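Local coordinates for protein CdnC (Chryseobacterium gregarium DSM 19109, PDB 7MGV) that installs single and bicyclic omega-ester macrocycles in a multicore precursor peptide of a ribosomally made natural product, as a dual-function ATP-grasp ligase, at residues Met21-Ile26 with Gly47-Arg52; Phe53-Tyr58 with Tyr98-Gly103; Leu289-His294 with Pro346-Arg351. All coordinates share one frame; numbering follows the deposited sequence.

Contact 1 (Met21-Ile26 with Gly47-Arg52)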
loop_
_atom_site.group_PDB
_atom_site.type_symbol
_atom_site.label_atom_id
_atom_site.label_comp_id
_atom_site.label_asym_id
_atom_site.label_seq_id
_atom_site.Cartn_x
_atom_site.Cartn_y
_atom_site.Cartn_z
ATOM N N MET A 21 -17.202 18.976 -21.119
ATOM C CA MET A 21 -17.579 19.525 -19.821
ATOM C C MET A 21 -17.109 18.615 -18.689
ATOM O O MET A 21 -16.574 19.085 -17.685
ATOM C CB MET A 21 -19.094 19.728 -19.745
ATOM C CG MET A 21 -19.520 21.036 -19.094
ATOM S SD MET A 21 -18.970 21.195 -17.383
ATOM C CE MET A 21 -19.736 19.754 -16.644
ATOM N N ASN A 22 -17.314 17.310 -18.857
ATOM C CA ASN A 22 -16.882 16.349 -17.851
ATOM C C ASN A 22 -15.362 16.248 -17.840
ATOM O O ASN A 22 -14.736 16.027 -18.881
ATOM C CB ASN A 22 -17.506 14.981 -18.121
ATOM C CG ASN A 22 -18.659 14.675 -17.188
ATOM O OD1 ASN A 22 -19.276 15.579 -16.626
ATOM N ND2 ASN A 22 -18.959 13.393 -17.019
ATOM N N LYS A 23 -14.771 16.414 -16.662
ATOM C CA LYS A 23 -13.323 16.442 -16.508
ATOM C C LYS A 23 -12.813 15.092 -16.023
ATOM O O LYS A 23 -13.391 14.486 -15.114
ATOM C CB LYS A 23 -12.904 17.543 -15.532
ATOM C CG LYS A 23 -13.152 18.947 -16.053
ATOM C CD LYS A 23 -12.622 19.996 -15.094
ATOM C CE LYS A 23 -13.480 20.084 -13.846
ATOM N NZ LYS A 23 -13.003 21.149 -12.924
ATOM N N ILE A 24 -11.726 14.628 -16.634
ATOM C CA ILE A 24 -11.137 13.327 -16.337
ATOM C C ILE A 24 -9.670 13.546 -15.991
ATOM O O ILE A 24 -8.876 13.937 -16.855
ATOM C CB ILE A 24 -11.279 12.346 -17.508
ATOM C CG1 ILE A 24 -12.756 12.052 -17.776
ATOM C CG2 ILE A 24 -10.509 11.062 -17.225
ATOM C CD1 ILE A 24 -12.988 11.063 -18.890
ATOM N N LEU A 25 -9.311 13.292 -14.735
ATOM C CA LEU A 25 -7.927 13.414 -14.297
ATOM C C LEU A 25 -7.146 12.164 -14.679
ATOM O O LEU A 25 -7.600 11.040 -14.440
ATOM C CB LEU A 25 -7.866 13.639 -12.788
ATOM C CG LEU A 25 -6.478 13.908 -12.205
ATOM C CD1 LEU A 25 -5.961 15.270 -12.646
ATOM C CD2 LEU A 25 -6.506 13.803 -10.689
ATOM N N ILE A 26 -5.973 12.357 -15.276
ATOM C CA ILE A 26 -5.093 11.262 -15.666
ATOM C C ILE A 26 -3.725 11.497 -15.043
ATOM O O ILE A 26 -3.125 12.561 -15.237
ATOM C CB ILE A 26 -4.979 11.134 -17.196
ATOM C CG1 ILE A 26 -6.335 10.771 -17.807
ATOM C CG2 ILE A 26 -3.931 10.095 -17.562
ATOM C CD1 ILE A 26 -6.274 10.473 -19.289
ATOM N N GLY A 47 -16.460 13.567 -25.776
ATOM C CA GLY A 47 -17.039 14.792 -25.268
ATOM C C GLY A 47 -16.627 15.164 -23.865
ATOM O O GLY A 47 -17.357 15.909 -23.202
ATOM N N CYS A 48 -15.489 14.671 -23.388
ATOM C CA CYS A 48 -15.008 14.971 -22.050
ATOM C C CYS A 48 -13.650 15.657 -22.124
ATOM O O CYS A 48 -12.949 15.593 -23.138
ATOM C CB CYS A 48 -14.914 13.701 -21.195
ATOM S SG CYS A 48 -16.485 12.823 -20.989
ATOM N N GLU A 49 -13.291 16.322 -21.031
ATOM C CA GLU A 49 -12.025 17.032 -20.923
ATOM C C GLU A 49 -11.019 16.184 -20.157
ATOM O O GLU A 49 -11.370 15.508 -19.186
ATOM C CB GLU A 49 -12.212 18.381 -20.224
ATOM C CG GLU A 49 -10.966 19.253 -20.225
ATOM C CD GLU A 49 -11.020 20.360 -19.189
ATOM O OE1 GLU A 49 -12.120 20.640 -18.668
ATOM O OE2 GLU A 49 -9.957 20.947 -18.892
ATOM N N VAL A 50 -9.767 16.223 -20.605
ATOM C CA VAL A 50 -8.672 15.488 -19.983
ATOM C C VAL A 50 -7.784 16.481 -19.247
ATOM O O VAL A 50 -7.360 17.490 -19.823
ATOM C CB VAL A 50 -7.863 14.696 -21.025
ATOM C CG1 VAL A 50 -6.496 14.328 -20.471
ATOM C CG2 VAL A 50 -8.617 13.450 -21.448
ATOM N N ILE A 51 -7.510 16.199 -17.977
ATOM C CA ILE A 51 -6.564 16.969 -17.178
ATOM C C ILE A 51 -5.357 16.080 -16.915
ATOM O O ILE A 51 -5.477 15.037 -16.260
ATOM C CB ILE A 51 -7.189 17.460 -15.864
ATOM C CG1 ILE A 51 -8.366 18.394 -16.152
ATOM C CG2 ILE A 51 -6.146 18.166 -15.012
ATOM C CD1 ILE A 51 -9.029 18.936 -14.907
ATOM N N ARG A 52 -4.200 16.491 -17.426
ATOM C CA ARG A 52 -2.981 15.699 -17.326
ATOM C C ARG A 52 -2.176 16.152 -16.114
ATOM O O ARG A 52 -1.747 17.309 -16.043
ATOM C CB ARG A 52 -2.150 15.829 -18.601
ATOM C CG ARG A 52 -1.051 14.787 -18.742
ATOM C CD ARG A 52 -0.417 14.848 -20.122
ATOM N NE ARG A 52 0.193 13.579 -20.507
ATOM C CZ ARG A 52 1.502 13.377 -20.606
ATOM N NH1 ARG A 52 2.349 14.365 -20.348
ATOM N NH2 ARG A 52 1.966 12.190 -20.966
#

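Contact 2 (Phe53-Tyr58 with Tyr98-Gly103)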
loop_
_atom_site.group_PDB
_atom_site.type_symbol
_atom_site.label_atom_id
_atom_site.label_comp_id
_atom_site.label_asym_id
_atom_site.label_seq_id
_atom_site.Cartn_x
_atom_site.Cartn_y
_atom_site.Cartn_z
ATOM N N PHE A 53 -1.972 15.241 -15.168
ATOM C CA PHE A 53 -1.148 15.480 -13.986
ATOM C C PHE A 53 0.082 14.589 -14.117
ATOM O O PHE A 53 0.042 13.405 -13.771
ATOM C CB PHE A 53 -1.926 15.193 -12.704
ATOM C CG PHE A 53 -1.222 15.629 -11.442
ATOM C CD1 PHE A 53 -0.033 16.341 -11.493
ATOM C CD2 PHE A 53 -1.757 15.324 -10.201
ATOM C CE1 PHE A 53 0.608 16.735 -10.332
ATOM C CE2 PHE A 53 -1.122 15.718 -9.038
ATOM C CZ PHE A 53 0.062 16.423 -9.104
ATOM N N ASN A 54 1.174 15.161 -14.618
ATOM C CA ASN A 54 2.414 14.415 -14.775
ATOM C C ASN A 54 3.132 14.361 -13.434
ATOM O O ASN A 54 3.466 15.400 -12.852
ATOM C CB ASN A 54 3.286 15.041 -15.858
ATOM C CG ASN A 54 3.026 14.437 -17.223
ATOM O OD1 ASN A 54 3.775 14.668 -18.170
ATOM N ND2 ASN A 54 1.959 13.652 -17.328
ATOM N N VAL A 55 3.374 13.142 -12.952
ATOM C CA VAL A 55 3.691 12.937 -11.546
ATOM C C VAL A 55 5.162 13.182 -11.230
ATOM O O VAL A 55 5.493 13.497 -10.079
ATOM C CB VAL A 55 3.250 11.518 -11.141
ATOM C CG1 VAL A 55 4.330 10.490 -11.452
ATOM C CG2 VAL A 55 2.846 11.483 -9.692
ATOM N N ASP A 56 6.056 13.056 -12.213
ATOM C CA ASP A 56 7.462 13.356 -11.969
ATOM C C ASP A 56 7.701 14.847 -11.786
ATOM O O ASP A 56 8.708 15.231 -11.180
ATOM C CB ASP A 56 8.325 12.826 -13.115
ATOM C CG ASP A 56 7.820 13.261 -14.476
ATOM O OD1 ASP A 56 6.595 13.456 -14.626
ATOM O OD2 ASP A 56 8.651 13.404 -15.398
ATOM N N GLU A 57 6.800 15.690 -12.286
ATOM C CA GLU A 57 6.936 17.134 -12.159
ATOM C C GLU A 57 6.383 17.669 -10.845
ATOM O O GLU A 57 6.363 18.890 -10.655
ATOM C CB GLU A 57 6.245 17.833 -13.331
ATOM C CG GLU A 57 6.584 17.270 -14.703
ATOM C CD GLU A 57 7.962 17.674 -15.207
ATOM O OE1 GLU A 57 8.026 18.308 -16.281
ATOM O OE2 GLU A 57 8.978 17.352 -14.555
ATOM N N TYR A 58 5.931 16.796 -9.941
ATOM C CA TYR A 58 5.485 17.197 -8.613
ATOM C C TYR A 58 6.575 16.885 -7.603
ATOM O O TYR A 58 7.130 15.778 -7.634
ATOM C CB TYR A 58 4.199 16.464 -8.234
ATOM C CG TYR A 58 3.726 16.727 -6.820
ATOM C CD1 TYR A 58 3.015 17.880 -6.509
ATOM C CD2 TYR A 58 3.986 15.823 -5.797
ATOM C CE1 TYR A 58 2.584 18.126 -5.219
ATOM C CE2 TYR A 58 3.557 16.062 -4.504
ATOM C CZ TYR A 58 2.858 17.214 -4.222
ATOM O OH TYR A 58 2.428 17.455 -2.937
ATOM N N TYR A 98 6.037 5.579 -10.721
ATOM C CA TYR A 98 7.317 4.989 -10.367
ATOM C C TYR A 98 8.417 6.017 -10.162
ATOM O O TYR A 98 9.500 5.651 -9.689
ATOM C CB TYR A 98 7.762 3.985 -11.442
ATOM C CG TYR A 98 6.784 2.853 -11.661
ATOM C CD1 TYR A 98 6.341 2.531 -12.937
ATOM C CD2 TYR A 98 6.305 2.106 -10.592
ATOM C CE1 TYR A 98 5.447 1.498 -13.143
ATOM C CE2 TYR A 98 5.411 1.071 -10.789
ATOM C CZ TYR A 98 4.986 0.770 -12.066
ATOM O OH TYR A 98 4.096 -0.260 -12.269
ATOM N N ASN A 99 8.178 7.286 -10.496
ATOM C CA ASN A 99 9.193 8.326 -10.339
ATOM C C ASN A 99 8.476 9.639 -10.042
ATOM O O ASN A 99 7.960 10.288 -10.956
ATOM C CB ASN A 99 10.064 8.437 -11.582
ATOM C CG ASN A 99 10.941 9.672 -11.566
ATOM O OD1 ASN A 99 10.933 10.466 -12.506
ATOM N ND2 ASN A 99 11.700 9.844 -10.490
ATOM N N ILE A 100 8.446 10.015 -8.769
ATOM C CA ILE A 100 7.905 11.295 -8.345
ATOM C C ILE A 100 9.039 12.117 -7.750
ATOM O O ILE A 100 10.104 11.598 -7.400
ATOM C CB ILE A 100 6.757 11.130 -7.332
ATOM C CG1 ILE A 100 7.266 10.426 -6.081
ATOM C CG2 ILE A 100 5.621 10.323 -7.938
ATOM C CD1 ILE A 100 6.464 10.741 -4.864
ATOM N N GLY A 101 8.803 13.420 -7.636
ATOM C CA GLY A 101 9.799 14.303 -7.053
ATOM C C GLY A 101 11.080 14.422 -7.849
ATOM O O GLY A 101 12.171 14.423 -7.264
ATOM N N HIS A 102 10.979 14.515 -9.173
ATOM C CA HIS A 102 12.166 14.684 -9.997
ATOM C C HIS A 102 12.782 16.055 -9.750
ATOM O O HIS A 102 12.088 17.076 -9.790
ATOM C CB HIS A 102 11.825 14.511 -11.474
ATOM C CG HIS A 102 13.022 14.528 -12.374
ATOM N ND1 HIS A 102 13.476 15.676 -12.988
ATOM C CD2 HIS A 102 13.862 13.539 -12.759
ATOM C CE1 HIS A 102 14.542 15.392 -13.714
ATOM N NE2 HIS A 102 14.798 14.102 -13.591
ATOM N N GLY A 103 14.087 16.076 -9.486
ATOM C CA GLY A 103 14.806 17.300 -9.228
ATOM C C GLY A 103 14.936 17.671 -7.765
ATOM O O GLY A 103 15.749 18.542 -7.434
#

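Contact 3 (Leu289-His294 with Pro346-Arg351)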
loop_
_atom_site.group_PDB
_atom_site.type_symbol
_atom_site.label_atom_id
_atom_site.label_comp_id
_atom_site.label_asym_id
_atom_site.label_seq_id
_atom_site.Cartn_x
_atom_site.Cartn_y
_atom_site.Cartn_z
ATOM N N LEU A 289 -12.255 -12.863 -11.721
ATOM C CA LEU A 289 -11.084 -12.386 -10.991
ATOM C C LEU A 289 -11.134 -10.874 -10.825
ATOM O O LEU A 289 -10.929 -10.343 -9.721
ATOM C CB LEU A 289 -9.810 -12.813 -11.719
ATOM C CG LEU A 289 -8.470 -12.316 -11.173
ATOM C CD1 LEU A 289 -8.169 -12.941 -9.819
ATOM C CD2 LEU A 289 -7.353 -12.610 -12.162
ATOM N N LEU A 290 -11.426 -10.162 -11.916
ATOM C CA LEU A 290 -11.567 -8.712 -11.807
ATOM C C LEU A 290 -12.735 -8.328 -10.903
ATOM O O LEU A 290 -12.688 -7.286 -10.239
ATOM C CB LEU A 290 -11.727 -8.082 -13.189
ATOM C CG LEU A 290 -10.395 -7.789 -13.885
ATOM C CD1 LEU A 290 -10.027 -8.913 -14.845
ATOM C CD2 LEU A 290 -10.430 -6.448 -14.597
ATOM N N ASP A 291 -13.785 -9.153 -10.861
ATOM C CA ASP A 291 -14.902 -8.892 -9.959
ATOM C C ASP A 291 -14.484 -9.050 -8.503
ATOM O O ASP A 291 -14.861 -8.238 -7.649
ATOM C CB ASP A 291 -16.065 -9.831 -10.278
ATOM C CG ASP A 291 -16.800 -9.445 -11.547
ATOM O OD1 ASP A 291 -16.564 -8.330 -12.058
ATOM O OD2 ASP A 291 -17.610 -10.262 -12.035
ATOM N N VAL A 292 -13.718 -10.100 -8.202
ATOM C CA VAL A 292 -13.255 -10.328 -6.837
ATOM C C VAL A 292 -12.367 -9.180 -6.382
ATOM O O VAL A 292 -12.484 -8.696 -5.248
ATOM C CB VAL A 292 -12.527 -11.682 -6.734
ATOM C CG1 VAL A 292 -11.789 -11.790 -5.408
ATOM C CG2 VAL A 292 -13.511 -12.832 -6.894
ATOM N N TYR A 293 -11.472 -8.716 -7.258
ATOM C CA TYR A 293 -10.629 -7.585 -6.890
ATOM C C TYR A 293 -11.376 -6.256 -6.918
ATOM O O TYR A 293 -10.924 -5.297 -6.282
ATOM C CB TYR A 293 -9.411 -7.510 -7.814
ATOM C CG TYR A 293 -8.261 -8.373 -7.356
ATOM C CD1 TYR A 293 -7.540 -8.053 -6.213
ATOM C CD2 TYR A 293 -7.898 -9.513 -8.062
ATOM C CE1 TYR A 293 -6.488 -8.839 -5.789
ATOM C CE2 TYR A 293 -6.847 -10.305 -7.646
ATOM C CZ TYR A 293 -6.146 -9.964 -6.509
ATOM O OH TYR A 293 -5.099 -10.749 -6.090
ATOM N N HIS A 294 -12.507 -6.187 -7.624
ATOM C CA HIS A 294 -13.266 -4.948 -7.809
ATOM C C HIS A 294 -12.399 -3.858 -8.439
ATOM O O HIS A 294 -12.345 -2.720 -7.971
ATOM C CB HIS A 294 -13.889 -4.466 -6.495
ATOM C CG HIS A 294 -15.093 -3.597 -6.687
ATOM N ND1 HIS A 294 -16.261 -4.058 -7.257
ATOM C CD2 HIS A 294 -15.309 -2.292 -6.393
ATOM C CE1 HIS A 294 -17.145 -3.077 -7.301
ATOM N NE2 HIS A 294 -16.592 -1.995 -6.784
ATOM N N PRO A 346 -19.930 -0.393 -18.938
ATOM C CA PRO A 346 -20.228 -0.922 -17.610
ATOM C C PRO A 346 -18.997 -0.891 -16.711
ATOM O O PRO A 346 -17.895 -1.261 -17.123
ATOM C CB PRO A 346 -20.691 -2.355 -17.882
ATOM C CG PRO A 346 -21.130 -2.349 -19.308
ATOM C CD PRO A 346 -20.237 -1.371 -20.005
ATOM N N ARG A 347 -19.196 -0.444 -15.475
ATOM C CA ARG A 347 -18.114 -0.289 -14.518
ATOM C C ARG A 347 -18.368 -1.134 -13.279
ATOM O O ARG A 347 -19.509 -1.475 -12.951
ATOM C CB ARG A 347 -17.950 1.170 -14.080
ATOM C CG ARG A 347 -17.952 2.183 -15.195
ATOM C CD ARG A 347 -17.937 3.583 -14.615
ATOM N NE ARG A 347 -17.148 4.492 -15.433
ATOM C CZ ARG A 347 -16.964 5.777 -15.156
ATOM N NH1 ARG A 347 -17.517 6.315 -14.077
ATOM N NH2 ARG A 347 -16.228 6.522 -15.966
ATOM N N ARG A 348 -17.278 -1.463 -12.591
ATOM C CA ARG A 348 -17.339 -1.914 -11.203
ATOM C C ARG A 348 -17.210 -0.658 -10.354
ATOM O O ARG A 348 -16.110 -0.195 -10.052
ATOM C CB ARG A 348 -16.248 -2.935 -10.905
ATOM C CG ARG A 348 -16.413 -4.243 -11.661
ATOM C CD ARG A 348 -15.128 -5.049 -11.666
ATOM N NE ARG A 348 -15.244 -6.254 -12.480
ATOM C CZ ARG A 348 -14.906 -6.325 -13.763
ATOM N NH1 ARG A 348 -14.426 -5.257 -14.385
ATOM N NH2 ARG A 348 -15.046 -7.467 -14.426
ATOM N N ASP A 349 -18.358 -0.091 -9.987
ATOM C CA ASP A 349 -18.394 1.211 -9.332
ATOM C C ASP A 349 -17.625 1.178 -8.018
ATOM O O ASP A 349 -17.937 0.384 -7.126
ATOM C CB ASP A 349 -19.844 1.631 -9.093
ATOM C CG ASP A 349 -19.977 3.098 -8.741
ATOM O OD1 ASP A 349 -19.447 3.940 -9.494
ATOM O OD2 ASP A 349 -20.614 3.408 -7.713
ATOM N N ASN A 350 -16.618 2.045 -7.905
ATOM C CA ASN A 350 -15.778 2.119 -6.714
ATOM C C ASN A 350 -15.766 3.518 -6.108
ATOM O O ASN A 350 -14.805 3.885 -5.425
ATOM C CB ASN A 350 -14.352 1.661 -7.031
ATOM C CG ASN A 350 -13.686 2.502 -8.111
ATOM O OD1 ASN A 350 -14.217 3.526 -8.541
ATOM N ND2 ASN A 350 -12.511 2.068 -8.553
ATOM N N ARG A 351 -16.808 4.308 -6.352
ATOM C CA ARG A 351 -16.882 5.636 -5.760
ATOM C C ARG A 351 -16.957 5.531 -4.244
ATOM O O ARG A 351 -17.639 4.660 -3.697
ATOM C CB ARG A 351 -18.096 6.394 -6.296
ATOM C CG ARG A 351 -18.003 6.757 -7.770
ATOM C CD ARG A 351 -19.319 7.319 -8.277
ATOM N NE ARG A 351 -20.418 6.378 -8.092
ATOM C CZ ARG A 351 -21.692 6.653 -8.355
ATOM N NH1 ARG A 351 -22.032 7.848 -8.818
ATOM N NH2 ARG A 351 -22.626 5.733 -8.155
HETATM O O HOH W 1 -13.218 -0.671 -9.521
#

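Contact 1 (Met21-Ile26 with Gly47-Arg52)
E49 and I51 supply the backbone groups that pair 48-52 with the parallel strand 22-26, and their side chains fill one face of the pair beside K23 and L25. E49 straddles K23: its N-H goes to N22 O at 2.6 Å, while its own carbonyl takes I24 N at 2.7 Å through a more bent bond. I51 does the same around L25, with I51 N to I24 O at 2.9 Å and I51 O receiving the N-H of I26. The strand axes diverge by 29°, the twist of a parallel sheet.

K23 can be traced outward from CB, which just reaches I51 CD1. CG passes 3.3 Å from E49 OE1, since the glutamate, with CG anti to its own N (chi1 -173°), runs alongside the lysine in the same direction. CD lies between E49 OE1 and I51 CD1, about equally close to both, and a bend at chi3 (-72°) carries the ammonium past the glutamate to D88, its salt-bridge partner, and to the carbonyl of S85. E49 OE1 thus touches the lysine's methylenes, while K23 NZ stays 5.8 Å from E49 OE1. Further along this face, L25 CD1 packs against I51 CG2 at 3.7 Å.

The other face is apolar along its middle: I24 CD1 touches C48 CB, and I26 CD1 meets V50 CG1 at 4.0 Å. G47, at positive phi, closes the preceding helix in a Schellman motif and sends the chain straight into its strand.

This is a beta-alpha-beta unit: helix 35-46 links the two strands and packs on this second face, I36 against I26 and R52, I43 against C48 and V50. Strand 48-54 is the sheet's edge within the chain, and strand 91-94 flanks 22-28 on its other side.

Contact 2 (Phe53-Tyr58 with Tyr98-Gly103)
Successive N-H groups of the 98-103 loop, those of G101 and H102, face two carbonyls of the turn at 55-58. H102 N donates to D56 O at 3.1 Å, whereas the bond from G101 N to Y58 O is weak, bent to 128° although only 2.9 Å long. G101 has positive phi (65°), and there the loop folds so that both N-H groups serve the same turn.

Among the side chains, V55 and I100 make the apolar contact: I100 CG2 sits against both valine methyls, closest to V55 CG2 at 3.5 Å. The torsion of I100 that lays CG2 anti to its carbonyl carbon points this branch at V55. D56 CB lies beside N99, 3.4 Å from N99 O and 3.6 Å from N99 OD1, while the D56 carboxylate leaves the contact for the hydroxyl of T30. H102 touches through CB, 3.2 Å from D56 O.

Helix 110-130 backs the apolar side, L124 against V55 and I120 with T123 against Y58; P223 of the second subunit also packs on Y58.

The two loops follow strands 48-54 and 91-94, which flank strand 22-28. Both leave the C-terminal ends of parallel strands, as loops do in an open alpha/beta sheet, and here they belong to the MvdD-like pre-ATP-grasp domain.

Contact 3 (Leu289-His294 with Pro346-Arg351)
H294 reaches the carbonyl of D349 from an odd quarter: its NE2 donates to D349 O at 2.8 Å, yet stands 58° out of the carbonyl plane instead of on a lone pair. Seen from the imidazole the bond is ordinary, because D349 O lies in the ring plane and the N-H points at it fairly straight. R348 CB also sits over one face of the H294 ring, 4.0 Å from the centroid, in a CH-pi contact. N350 CB adds an oblique touch at H294 CD2.

H294 can lean out this way because it ends helix 280-293. With positive phi (57°) it is the C-prime residue of a Schellman motif: its N-H turns back weakly to D291 O, and the N-H of the next residue bonds to L290 O. Having CG anti to its backbone N (chi1 -156°), it carries the ring over to the 346-351 loop. The carbonyl of H294 is bridged to that of R348 by one water, which donates to both, at 2.7 Å to H294 O and 3.0 Å to R348 O.

R348 runs past the imidazole in the opposite direction, extended as far as NE, its guanidinium at right angles to the ring. L290 CB lies over one guanidinium face, 3.6 Å above its centre. D291 OD1 comes to the edge and forms a salt bridge, taking NE and, weakly, NH2; the modelled 2.5 Å between R348 NE and D291 OD1 is too short to trust in detail. NH1 goes on to D296 and the carbonyl of G242, so two carboxylates, of D291 and D296, share the charge of the buried guanidinium. Farther out, R351 grips D349 side-on, its NE and NH2 both on OD2, and N350 ND2 bonds to S135 O.

Contacts 1 and 2 share strand 48-54: the first pairs it with strand 22-28, and the second begins where it runs out. Their centres are 20 Å apart, yet they touch, I26 O lying 2.9 Å from F53 N in a probable hydrogen bond. Contact 3 touches neither; its nearest atoms are about 6 Å from contact 1 and about 15 Å from contact 2. It is still tied to the parallel sheet of contact 1, since its 346-351 loop reaches strand 134-136, the far edge of that sheet. None of the three supplies a residue of the ADP pocket, but helix 280-293 of contact 3 leads into strand 297-304, which carries the pocket residue I303.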